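Local atomic coordinates of LYND (Lyngbya aestuarii, PDB entry 4V1T), a protein that binds ADP, magnesium and zinc and, as a YcaO-family cyclodehydratase, probably uses ATP to form heterocycles from side chains of peptide substrates. Residues S429-G434 and C512-P517; E454-F459 and K731-G736; P508-Y513 and R523-D528. All coordinates share one frame; numbering follows the deposited sequence.

Contact 1 (S429-G434 and C512-P517)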
loop_
_atom_site.group_PDB
_atom_site.type_symbol
_atom_site.label_atom_id
_atom_site.label_comp_id
_atom_site.label_asym_id
_atom_site.label_seq_id
_atom_site.Cartn_x
_atom_site.Cartn_y
_atom_site.Cartn_z
ATOM N N SER B 429 -23.056 -0.377 -6.845
ATOM C CA SER B 429 -23.947 0.775 -6.880
ATOM C C SER B 429 -25.181 0.537 -7.729
ATOM O O SER B 429 -26.169 1.242 -7.598
ATOM C CB SER B 429 -23.192 2.002 -7.403
ATOM O OG SER B 429 -22.155 2.379 -6.506
ATOM N N GLY B 430 -25.117 -0.460 -8.601
ATOM C CA GLY B 430 -26.226 -0.782 -9.480
ATOM C C GLY B 430 -27.252 -1.714 -8.863
ATOM O O GLY B 430 -28.312 -1.944 -9.445
ATOM N N ILE B 431 -26.942 -2.258 -7.690
ATOM C CA ILE B 431 -27.807 -3.237 -7.055
ATOM C C ILE B 431 -29.010 -2.582 -6.394
ATOM O O ILE B 431 -28.895 -1.547 -5.745
ATOM C CB ILE B 431 -27.047 -4.067 -6.016
ATOM C CG1 ILE B 431 -25.905 -4.840 -6.688
ATOM C CG2 ILE B 431 -27.992 -5.049 -5.319
ATOM C CD1 ILE B 431 -24.884 -5.401 -5.713
ATOM N N PHE B 432 -30.165 -3.214 -6.550
ATOM C CA PHE B 432 -31.412 -2.686 -6.015
ATOM C C PHE B 432 -31.464 -2.869 -4.500
ATOM O O PHE B 432 -31.498 -3.992 -4.010
ATOM C CB PHE B 432 -32.601 -3.372 -6.692
ATOM C CG PHE B 432 -33.941 -2.900 -6.202
ATOM C CD1 PHE B 432 -34.452 -1.676 -6.600
ATOM C CD2 PHE B 432 -34.698 -3.694 -5.362
ATOM C CE1 PHE B 432 -35.692 -1.255 -6.160
ATOM C CE2 PHE B 432 -35.930 -3.273 -4.911
ATOM C CZ PHE B 432 -36.427 -2.051 -5.313
ATOM N N GLN B 433 -31.470 -1.757 -3.765
ATOM C CA GLN B 433 -31.531 -1.783 -2.302
ATOM C C GLN B 433 -32.962 -1.643 -1.769
ATOM O O GLN B 433 -33.281 -2.140 -0.685
ATOM C CB GLN B 433 -30.672 -0.664 -1.715
ATOM C CG GLN B 433 -29.204 -0.727 -2.101
ATOM C CD GLN B 433 -28.387 0.370 -1.449
ATOM O OE1 GLN B 433 -28.836 1.016 -0.497
ATOM N NE2 GLN B 433 -27.178 0.590 -1.958
ATOM N N GLY B 434 -33.809 -0.959 -2.532
ATOM C CA GLY B 434 -35.193 -0.743 -2.151
ATOM C C GLY B 434 -35.556 0.720 -1.923
ATOM O O GLY B 434 -36.688 1.021 -1.563
ATOM N N CYS B 512 -33.352 -0.928 -14.671
ATOM C CA CYS B 512 -32.455 0.126 -14.206
ATOM C C CYS B 512 -31.486 -0.320 -13.111
ATOM O O CYS B 512 -30.471 0.325 -12.899
ATOM C CB CYS B 512 -33.282 1.307 -13.696
ATOM S SG CYS B 512 -34.324 2.074 -14.961
ATOM N N TYR B 513 -31.804 -1.407 -12.420
ATOM C CA TYR B 513 -30.981 -1.887 -11.316
ATOM C C TYR B 513 -30.863 -3.402 -11.326
ATOM O O TYR B 513 -31.733 -4.099 -11.849
ATOM C CB TYR B 513 -31.570 -1.425 -9.990
ATOM C CG TYR B 513 -31.770 0.068 -9.918
ATOM C CD1 TYR B 513 -30.710 0.917 -9.597
ATOM C CD2 TYR B 513 -33.015 0.636 -10.185
ATOM C CE1 TYR B 513 -30.886 2.286 -9.534
ATOM C CE2 TYR B 513 -33.201 2.002 -10.120
ATOM C CZ TYR B 513 -32.132 2.821 -9.799
ATOM O OH TYR B 513 -32.303 4.175 -9.737
ATOM N N TYR B 514 -29.778 -3.901 -10.743
ATOM C CA TYR B 514 -29.566 -5.339 -10.610
ATOM C C TYR B 514 -30.511 -5.940 -9.581
ATOM O O TYR B 514 -30.822 -5.314 -8.561
ATOM C CB TYR B 514 -28.121 -5.656 -10.182
ATOM C CG TYR B 514 -27.052 -5.230 -11.159
ATOM C CD1 TYR B 514 -27.148 -5.544 -12.502
ATOM C CD2 TYR B 514 -25.936 -4.510 -10.730
ATOM C CE1 TYR B 514 -26.172 -5.159 -13.394
ATOM C CE2 TYR B 514 -24.959 -4.118 -11.618
ATOM C CZ TYR B 514 -25.078 -4.449 -12.946
ATOM O OH TYR B 514 -24.096 -4.069 -13.829
ATOM N N HIS B 515 -30.928 -7.175 -9.843
ATOM C CA HIS B 515 -31.665 -7.977 -8.884
ATOM C C HIS B 515 -32.906 -7.278 -8.348
ATOM O O HIS B 515 -33.170 -7.318 -7.157
ATOM C CB HIS B 515 -30.753 -8.396 -7.721
ATOM C CG HIS B 515 -29.540 -9.156 -8.155
ATOM N ND1 HIS B 515 -28.298 -8.573 -8.262
ATOM C CD2 HIS B 515 -29.385 -10.446 -8.536
ATOM C CE1 HIS B 515 -27.424 -9.473 -8.678
ATOM N NE2 HIS B 515 -28.059 -10.617 -8.853
ATOM N N TYR B 516 -33.665 -6.639 -9.236
ATOM C CA TYR B 516 -34.977 -6.118 -8.872
ATOM C C TYR B 516 -35.936 -7.289 -8.843
ATOM O O TYR B 516 -36.052 -7.992 -9.829
ATOM C CB TYR B 516 -35.454 -5.074 -9.875
ATOM C CG TYR B 516 -36.848 -4.576 -9.598
ATOM C CD1 TYR B 516 -37.073 -3.545 -8.690
ATOM C CD2 TYR B 516 -37.945 -5.141 -10.232
ATOM C CE1 TYR B 516 -38.351 -3.094 -8.424
ATOM C CE2 TYR B 516 -39.224 -4.690 -9.972
ATOM C CZ TYR B 516 -39.416 -3.666 -9.067
ATOM O OH TYR B 516 -40.673 -3.210 -8.793
ATOM N N PRO B 517 -36.639 -7.502 -7.725
ATOM C CA PRO B 517 -37.513 -8.677 -7.679
ATOM C C PRO B 517 -38.823 -8.486 -8.449
ATOM O O PRO B 517 -39.530 -7.495 -8.227
ATOM C CB PRO B 517 -37.796 -8.850 -6.177
ATOM C CG PRO B 517 -37.269 -7.608 -5.494
ATOM C CD PRO B 517 -36.854 -6.634 -6.557
#
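Within the YcaO cyclodehydratase region, two loops meet through a single beta bridge between Ile431 and Tyr514. One loop follows helix 413-429 and the other follows helix 509-512. Two backbone hydrogen bonds make the bridge. Tyr514 N donates to Gly430 O at 2.8 Å, approaching from above the carbonyl plane. Phe432 N donates to Tyr514 O at 3.0 Å, this time in the carbonyl plane. Gly430 passes close to the Tyr514 ring, and a CB on it would collide with Tyr514 CE2.

Phe432 carries most of the side-chain contact. Its CB lies 3.2 Å from Tyr514 O and 4.0 Å from Tyr513 CB. CG stands anti to the backbone N (chi1 180°), which lays the ring alongside Tyr516. Tyr516 CD1 sits over the middle of the ring, 3.7 Å from both Phe432 CE1 and Phe432 CZ. CD2 of Phe432 is 3.8 Å from Pro517 CD, and CE2 is close to the same atom. Phe432 and Tyr516 form a T-shaped pair: the edge of Tyr516 points at the face of Phe432, with planes at 75°. The opposite face of Phe432 is covered by Gly434 N of its own loop. An alanine at Phe432 would remove the ring and would probably leave Tyr516 and Pro517 without their main packing partner on this loop.

Tyr516 is held at its far end too, since its OH is hydrogen-bonded to Glu492 OE1. Tyr513 turns its ring differently, with CG anti to the carbonyl carbon. Gly430 O sits in the plane of that ring, at its edge, 3.7 Å from Tyr513 CD1.

Contact 2 (E454-F459 and K731-G736)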
loop_
_atom_site.group_PDB
_atom_site.type_symbol
_atom_site.label_atom_id
_atom_site.label_comp_id
_atom_site.label_asym_id
_atom_site.label_seq_id
_atom_site.Cartn_x
_atom_site.Cartn_y
_atom_site.Cartn_z
ATOM N N GLU B 454 -39.348 -3.475 -24.303
ATOM C CA GLU B 454 -38.940 -4.165 -25.525
ATOM C C GLU B 454 -38.121 -3.284 -26.456
ATOM O O GLU B 454 -37.388 -3.784 -27.304
ATOM C CB GLU B 454 -40.167 -4.700 -26.270
ATOM C CG GLU B 454 -40.881 -5.816 -25.525
ATOM C CD GLU B 454 -42.004 -6.445 -26.338
ATOM O OE1 GLU B 454 -41.924 -6.470 -27.583
ATOM O OE2 GLU B 454 -42.971 -6.923 -25.726
ATOM N N GLN B 455 -38.232 -1.971 -26.293
ATOM C CA GLN B 455 -37.399 -1.038 -27.047
ATOM C C GLN B 455 -35.921 -1.142 -26.640
ATOM O O GLN B 455 -35.018 -0.778 -27.397
ATOM C CB GLN B 455 -37.884 0.391 -26.834
ATOM C CG GLN B 455 -39.199 0.704 -27.511
ATOM C CD GLN B 455 -39.594 2.147 -27.319
ATOM O OE1 GLN B 455 -38.881 3.058 -27.751
ATOM N NE2 GLN B 455 -40.725 2.373 -26.651
ATOM N N CYS B 456 -35.675 -1.641 -25.437
ATOM C CA CYS B 456 -34.313 -1.790 -24.952
ATOM C C CYS B 456 -33.810 -3.206 -25.164
ATOM O O CYS B 456 -32.681 -3.398 -25.589
ATOM C CB CYS B 456 -34.245 -1.417 -23.478
ATOM S SG CYS B 456 -34.740 0.289 -23.176
ATOM N N LEU B 457 -34.664 -4.190 -24.879
ATOM C CA LEU B 457 -34.264 -5.592 -24.934
ATOM C C LEU B 457 -34.037 -6.056 -26.361
ATOM O O LEU B 457 -33.003 -6.626 -26.674
ATOM C CB LEU B 457 -35.313 -6.474 -24.255
ATOM C CG LEU B 457 -35.583 -6.186 -22.773
ATOM C CD1 LEU B 457 -36.757 -7.013 -22.276
ATOM C CD2 LEU B 457 -34.344 -6.427 -21.913
ATOM N N CYS B 458 -35.009 -5.801 -27.223
ATOM C CA CYS B 458 -34.915 -6.155 -28.634
ATOM C C CYS B 458 -34.833 -7.675 -28.853
ATOM O O CYS B 458 -34.055 -8.152 -29.676
ATOM C CB CYS B 458 -33.705 -5.461 -29.291
ATOM S SG CYS B 458 -33.688 -3.654 -29.182
ATOM N N PHE B 459 -35.637 -8.436 -28.118
ATOM C CA PHE B 459 -35.798 -9.856 -28.401
ATOM C C PHE B 459 -36.781 -10.032 -29.575
ATOM O O PHE B 459 -37.694 -9.233 -29.755
ATOM C CB PHE B 459 -36.322 -10.601 -27.172
ATOM C CG PHE B 459 -35.295 -10.808 -26.102
ATOM C CD1 PHE B 459 -34.404 -11.868 -26.174
ATOM C CD2 PHE B 459 -35.234 -9.965 -25.006
ATOM C CE1 PHE B 459 -33.459 -12.075 -25.184
ATOM C CE2 PHE B 459 -34.282 -10.161 -24.009
ATOM C CZ PHE B 459 -33.395 -11.218 -24.095
ATOM N N LYS B 731 -26.081 4.359 -15.179
ATOM C CA LYS B 731 -26.390 3.469 -16.283
ATOM C C LYS B 731 -26.910 4.325 -17.417
ATOM O O LYS B 731 -27.909 5.022 -17.259
ATOM C CB LYS B 731 -27.414 2.400 -15.893
ATOM C CG LYS B 731 -27.834 1.502 -17.055
ATOM C CD LYS B 731 -28.703 0.338 -16.601
ATOM C CE LYS B 731 -28.918 -0.681 -17.722
ATOM N NZ LYS B 731 -27.701 -1.515 -17.964
ATOM N N VAL B 732 -26.200 4.292 -18.543
ATOM C CA VAL B 732 -26.624 4.980 -19.750
ATOM C C VAL B 732 -27.385 4.010 -20.649
ATOM O O VAL B 732 -26.913 2.902 -20.901
ATOM C CB VAL B 732 -25.428 5.542 -20.517
ATOM C CG1 VAL B 732 -25.900 6.387 -21.679
ATOM C CG2 VAL B 732 -24.534 6.354 -19.579
ATOM N N THR B 733 -28.547 4.447 -21.131
ATOM C CA THR B 733 -29.391 3.632 -21.988
ATOM C C THR B 733 -29.754 4.378 -23.255
ATOM O O THR B 733 -30.298 5.474 -23.190
ATOM C CB THR B 733 -30.686 3.217 -21.265
ATOM O OG1 THR B 733 -30.347 2.337 -20.189
ATOM C CG2 THR B 733 -31.649 2.486 -22.219
ATOM N N VAL B 734 -29.458 3.761 -24.401
ATOM C CA VAL B 734 -29.817 4.300 -25.704
ATOM C C VAL B 734 -30.694 3.281 -26.430
ATOM O O VAL B 734 -30.188 2.397 -27.116
ATOM C CB VAL B 734 -28.575 4.639 -26.548
ATOM C CG1 VAL B 734 -28.987 5.237 -27.877
ATOM C CG2 VAL B 734 -27.677 5.631 -25.812
ATOM N N PRO B 735 -32.020 3.389 -26.270
ATOM C CA PRO B 735 -32.932 2.390 -26.838
ATOM C C PRO B 735 -32.732 2.175 -28.333
ATOM O O PRO B 735 -32.733 3.135 -29.092
ATOM C CB PRO B 735 -34.312 2.990 -26.562
ATOM C CG PRO B 735 -34.109 3.830 -25.347
ATOM C CD PRO B 735 -32.748 4.425 -25.515
ATOM N N GLY B 736 -32.551 0.917 -28.731
ATOM C CA GLY B 736 -32.304 0.559 -30.120
ATOM C C GLY B 736 -30.903 0.001 -30.318
ATOM O O GLY B 736 -30.692 -0.898 -31.125
HETATM O O HOH W 1 -31.706 -1.326 -27.110
#
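Cys456 and Pro735 mark the closest approach of the two backbones, with their CA atoms 4.8 Å apart. The tight part is the apolar packing of the Cys456 sulfur. Cys456 SG is anti to its carbonyl carbon, beside the backbone N (chi1 -60°). From there it reaches Thr733 CG2 at 3.9 Å and Pro735 CG at 4.2 Å. The first bond of the Thr733 side chain points toward the helix, and its methyl is anti to the backbone N. Leu507 of strand 503-508 touches the side chains of both Cys456 and Thr733.

The other side is looser, with an exposed residue and a water. Gln455 is exposed and adds mainly its backbone: Gln455 O is 3.8 Å from Pro735 CA. A water joins the two main chains. It is hydrogen-bonded to Cys456 O at 2.7 Å and accepts from Gly736 N at 2.9 Å. Gly736 has a positive phi of 113°, where a side chain would jam against the carbonyl O of Pro735. The buried area is small, 185 Å² in all, as befits a contact near the surface.

The short helix closes with Cys458 N bonded to Glu454 O at 3.1 Å. Cys458 then leaves helical angles with positive phi. This is plain packing within the YcaO region: Gln455 and Cys456 of the one-turn helix 454-457 rest on the chain just as it leaves strand 728-733 of the antiparallel sheet.

Contact 3 (P508-Y513 and R523-D528)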
loop_
_atom_site.group_PDB
_atom_site.type_symbol
_atom_site.label_atom_id
_atom_site.label_comp_id
_atom_site.label_asym_id
_atom_site.label_seq_id
_atom_site.Cartn_x
_atom_site.Cartn_y
_atom_site.Cartn_z
ATOM N N PRO B 508 -38.953 0.658 -16.845
ATOM C CA PRO B 508 -39.243 -0.211 -15.701
ATOM C C PRO B 508 -38.031 -0.313 -14.764
ATOM O O PRO B 508 -36.901 -0.405 -15.228
ATOM C CB PRO B 508 -39.600 -1.560 -16.346
ATOM C CG PRO B 508 -39.162 -1.466 -17.769
ATOM C CD PRO B 508 -39.163 -0.021 -18.135
ATOM N N THR B 509 -38.281 -0.273 -13.462
ATOM C CA THR B 509 -37.231 -0.348 -12.460
ATOM C C THR B 509 -36.400 -1.611 -12.648
ATOM O O THR B 509 -35.206 -1.631 -12.343
ATOM C CB THR B 509 -37.829 -0.305 -11.037
ATOM O OG1 THR B 509 -38.661 0.858 -10.898
ATOM C CG2 THR B 509 -36.745 -0.243 -9.990
ATOM N N ALA B 510 -37.030 -2.656 -13.176
ATOM C CA ALA B 510 -36.366 -3.943 -13.369
ATOM C C ALA B 510 -35.197 -3.855 -14.349
ATOM O O ALA B 510 -34.292 -4.691 -14.319
ATOM C CB ALA B 510 -37.373 -4.982 -13.837
ATOM N N LEU B 511 -35.230 -2.856 -15.228
ATOM C CA LEU B 511 -34.152 -2.645 -16.195
ATOM C C LEU B 511 -33.029 -1.751 -15.662
ATOM O O LEU B 511 -31.903 -1.814 -16.146
ATOM C CB LEU B 511 -34.704 -2.026 -17.481
ATOM C CG LEU B 511 -35.249 -2.988 -18.542
ATOM C CD1 LEU B 511 -35.777 -2.186 -19.711
ATOM C CD2 LEU B 511 -34.179 -3.958 -19.022
ATOM N N CYS B 512 -33.352 -0.928 -14.671
ATOM C CA CYS B 512 -32.455 0.126 -14.206
ATOM C C CYS B 512 -31.486 -0.320 -13.111
ATOM O O CYS B 512 -30.471 0.325 -12.899
ATOM C CB CYS B 512 -33.282 1.307 -13.696
ATOM S SG CYS B 512 -34.324 2.074 -14.961
ATOM N N TYR B 513 -31.804 -1.407 -12.420
ATOM C CA TYR B 513 -30.981 -1.887 -11.316
ATOM C C TYR B 513 -30.863 -3.402 -11.326
ATOM O O TYR B 513 -31.733 -4.099 -11.849
ATOM C CB TYR B 513 -31.570 -1.425 -9.990
ATOM C CG TYR B 513 -31.770 0.068 -9.918
ATOM C CD1 TYR B 513 -30.710 0.917 -9.597
ATOM C CD2 TYR B 513 -33.015 0.636 -10.185
ATOM C CE1 TYR B 513 -30.886 2.286 -9.534
ATOM C CE2 TYR B 513 -33.201 2.002 -10.120
ATOM C CZ TYR B 513 -32.132 2.821 -9.799
ATOM O OH TYR B 513 -32.303 4.175 -9.737
ATOM N N ARG B 523 -41.887 -11.979 -14.906
ATOM C CA ARG B 523 -40.466 -11.684 -14.929
ATOM C C ARG B 523 -40.054 -11.270 -16.333
ATOM O O ARG B 523 -39.559 -12.083 -17.108
ATOM C CB ARG B 523 -39.655 -12.897 -14.460
ATOM C CG ARG B 523 -39.897 -13.279 -13.007
ATOM C CD ARG B 523 -38.648 -13.846 -12.350
ATOM N NE ARG B 523 -38.861 -15.203 -11.845
ATOM C CZ ARG B 523 -39.163 -15.519 -10.587
ATOM N NH1 ARG B 523 -39.299 -14.582 -9.659
ATOM N NH2 ARG B 523 -39.337 -16.792 -10.256
ATOM N N PHE B 524 -40.260 -9.996 -16.654
ATOM C CA PHE B 524 -40.103 -9.514 -18.023
ATOM C C PHE B 524 -38.741 -8.903 -18.303
ATOM O O PHE B 524 -38.499 -8.416 -19.406
ATOM C CB PHE B 524 -41.193 -8.486 -18.350
ATOM C CG PHE B 524 -41.185 -7.286 -17.446
ATOM C CD1 PHE B 524 -40.322 -6.229 -17.680
ATOM C CD2 PHE B 524 -42.042 -7.220 -16.357
ATOM C CE1 PHE B 524 -40.310 -5.132 -16.841
ATOM C CE2 PHE B 524 -42.040 -6.124 -15.519
ATOM C CZ PHE B 524 -41.177 -5.079 -15.760
ATOM N N ALA B 525 -37.843 -8.932 -17.320
ATOM C CA ALA B 525 -36.507 -8.383 -17.509
ATOM C C ALA B 525 -35.567 -8.773 -16.383
ATOM O O ALA B 525 -36.003 -9.021 -15.268
ATOM C CB ALA B 525 -36.579 -6.859 -17.609
ATOM N N ARG B 526 -34.278 -8.834 -16.711
ATOM C CA ARG B 526 -33.194 -8.895 -15.734
ATOM C C ARG B 526 -32.243 -7.737 -16.017
ATOM O O ARG B 526 -31.750 -7.595 -17.141
ATOM C CB ARG B 526 -32.429 -10.216 -15.830
ATOM C CG ARG B 526 -33.108 -11.386 -15.166
ATOM C CD ARG B 526 -32.389 -12.683 -15.476
ATOM N NE ARG B 526 -33.138 -13.836 -14.985
ATOM C CZ ARG B 526 -32.778 -15.104 -15.168
ATOM N NH1 ARG B 526 -31.668 -15.399 -15.839
ATOM N NH2 ARG B 526 -33.532 -16.081 -14.678
ATOM N N GLY B 527 -32.000 -6.904 -15.012
ATOM C CA GLY B 527 -31.089 -5.776 -15.169
ATOM C C GLY B 527 -29.705 -6.232 -15.590
ATOM O O GLY B 527 -29.112 -7.091 -14.946
ATOM N N ASP B 528 -29.207 -5.675 -16.687
ATOM C CA ASP B 528 -27.891 -6.040 -17.199
ATOM C C ASP B 528 -26.882 -4.924 -16.919
ATOM O O ASP B 528 -27.242 -3.846 -16.425
ATOM C CB ASP B 528 -27.954 -6.369 -18.699
ATOM C CG ASP B 528 -28.458 -5.216 -19.549
ATOM O OD1 ASP B 528 -28.174 -4.040 -19.242
ATOM O OD2 ASP B 528 -29.136 -5.495 -20.557
HETATM O O HOH W 2 -33.208 -6.142 -12.207
HETATM O O HOH W 3 -30.917 -3.544 -17.928
HETATM O O HOH W 4 -29.420 -2.810 -14.832
#
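The short, weakly bonded helical turn at about 509-512, which follows strand 503-508, packs here against the loop that leads to strand 532-535. One part of the contact is apolar. Phe524 CE1 comes to 3.7 Å from Pro508 CB, which lies at the edge of the ring, near its plane. CG of Phe524 takes the crowded position between the backbone N and the carbonyl carbon (chi1 59°). This brings the end of the ring nearer the turn than its first bond would suggest. Ala510 CB lies 4.2 Å from the same CE1. Ala525 points its methyl at the turn, where Leu511 CD2 meets it at 4.0 Å. The first bond of Leu511 leads away from the loop, but its branched end comes back to it. Phe485 adds an edge-to-face partner for Phe524.

Both segments belong to the YcaO cyclodehydratase region, and only nine residues separate them. The polar part of their contact is bridged by water. Ala510 O and Tyr513 O both accept from the same water, which in turn accepts from Gly527 N at 3.1 Å. Leu511 O takes bonds from two further waters. One of these accepts from Asp528 N at 3.0 Å, and the other donates to Asp528 O at 2.9 Å. Gly527 fits because it has no side chain: a CB would point at the turn and clash with Tyr513 O, and Gly527 CA itself sits 3.8 Å from Tyr513 O.

How the contacts relate
All three contacts lie in the YcaO region, around the antiparallel sheet that includes strands 491-498, 503-508 and 728-733. Between centres, contacts 1 and 3 are about 8 Å apart, contacts 2 and 3 about 11 Å, and contacts 1 and 2 about 17 Å. Contacts 1 and 3 share Cys512 and Tyr513. Along the chain the segments of contacts 1 and 2 alternate: 429-434, 454-459, the run 508-528, then 731-736. The turn at 509-512 touches both neighbours, Tyr516 packing on Thr509 and Ala510, and Leu457 on Leu511. A salt bridge from Lys731 NZ to Asp528 OD1, 2.9 Å, links contacts 2 and 3. The Tyr514 side chain is about 8 Å from a bound magnesium ion, so contact 1 lies near the nucleotide site.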